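Local coordinates for uncharacterized NTF2-like protein (Burkholderia xenovorans LB400, PDB 3FGY), which is of unknown function but adopts the NTF2-like fold of the SnoaL-like family and forms a dimer, with a pocket that may bind a small molecule, at residues A[120-123]-A[124-127]. Numbering follows the deposited sequence. Where two conformers were deposited one is given.
Sequences YIDT and LALA
The carboxylate of Asp122 turns one flat face to the methyl group of Ala125. Ala125 CB lies 3.5 Å from Asp122 CG and also touches both carboxylate oxygens. From above the carboxylate plane, 66° out of it, Ala125 N donates to Asp122 OD1 at 3.3 Å. The bond is long but fairly straight, with an angle of 161° at the hydrogen. This is an N-cap: Asp122 stands just before helix 123-129 and its side chain reaches forward to the amide of Ala125 in the first turn. CG lies anti to the backbone N (chi1 -163°), beside the carbonyl carbon, which brings OD1 to that amide. OD1 has another partner, Thr123 OG1 of the second subunit. In return, Thr123 OG1 bonds to Asp122 OD1 and to Leu124 N of that subunit, so the two helix starts are joined at the dimer interface.

The backbone closes the first turn. Asp122 O accepts from Leu126 N at 3.1 Å, and Thr123 O accepts from Ala127 N at 2.9 Å. On another side of the turn, Leu126 CD1, in the conformer given, meets Ile121 CD1 at 3.5 Å. The two side chains cross at about a right angle. Ile121 also packs on Trp103 of strand 98-110 and on Pro39 and Trp42, while the side chain of Leu126 comes within about 4 Å of a bound unidentified ligand.

The contact thus joins strand 113-120 to the last helix through a polar cap and an apolar methyl contact. The helix N-terminus and the amide of Ala125 would probably favour a charged carboxylate. Because one oxygen, Asp122 OD1, serves both bonds, the helix cap and the dimer contact are coupled.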
# COMPACT_ATOMS: atom_id res chain seq x y z
N TYR A 120 1.39 1.62 4.00
CA TYR A 120 2.15 1.58 2.77
C TYR A 120 2.02 3.01 2.19
O TYR A 120 0.94 3.43 1.82
CB TYR A 120 1.60 0.53 1.82
CG TYR A 120 1.64 -0.88 2.39
CD1 TYR A 120 0.66 -1.30 3.29
CD2 TYR A 120 2.60 -1.81 2.01
CE1 TYR A 120 0.66 -2.60 3.80
CE2 TYR A 120 2.60 -3.10 2.52
CZ TYR A 120 1.65 -3.50 3.41
OH TYR A 120 1.61 -4.80 3.92
N ILE A 121 3.14 3.72 2.14
CA ILE A 121 3.18 5.14 1.86
C ILE A 121 4.37 5.48 0.96
O ILE A 121 5.23 4.63 0.68
CB ILE A 121 3.26 5.95 3.19
CG1 ILE A 121 4.57 5.65 3.92
CG2 ILE A 121 1.98 5.69 4.06
CD1 ILE A 121 4.68 6.38 5.23
N ASP A 122 4.42 6.72 0.48
CA ASP A 122 5.56 7.20 -0.31
C ASP A 122 6.68 7.60 0.63
O ASP A 122 6.85 8.76 1.00
CB ASP A 122 5.13 8.38 -1.19
CG ASP A 122 6.11 8.67 -2.32
OD1 ASP A 122 7.30 8.30 -2.21
OD2 ASP A 122 5.66 9.29 -3.32
N THR A 123 7.46 6.59 1.05
CA THR A 123 8.51 6.82 2.04
C THR A 123 9.61 7.79 1.55
O THR A 123 10.19 8.55 2.33
CB THR A 123 9.11 5.47 2.52
OG1 THR A 123 9.51 4.70 1.40
CG2 THR A 123 8.17 4.65 3.37
N LEU A 124 9.95 7.74 0.27
CA LEU A 124 10.91 8.70 -0.30
C LEU A 124 10.40 10.13 -0.15
O LEU A 124 11.11 11.01 0.29
CB LEU A 124 11.16 8.38 -1.77
CG LEU A 124 12.14 9.32 -2.49
CD1 LEU A 124 13.50 9.42 -1.76
CD2 LEU A 124 12.32 8.93 -3.93
N ALA A 125 9.14 10.37 -0.48
CA ALA A 125 8.56 11.70 -0.37
C ALA A 125 8.59 12.20 1.08
O ALA A 125 8.93 13.36 1.36
CB ALA A 125 7.11 11.70 -0.91
N LEU A 126 8.21 11.34 2.01
CA LEU A 126 8.12 11.76 3.41
C LEU A 126 9.51 11.97 4.02
O LEU A 126 9.69 12.88 4.84
CB LEU A 126 7.28 10.77 4.21
CG LEU A 126 5.78 10.95 3.93
CD1 LEU A 126 5.01 9.64 4.11
CD2 LEU A 126 5.24 12.04 4.82
N ALA A 127 10.49 11.17 3.59
CA ALA A 127 11.88 11.39 4.03
C ALA A 127 12.36 12.76 3.53
O ALA A 127 12.92 13.55 4.29
CB ALA A 127 12.81 10.27 3.54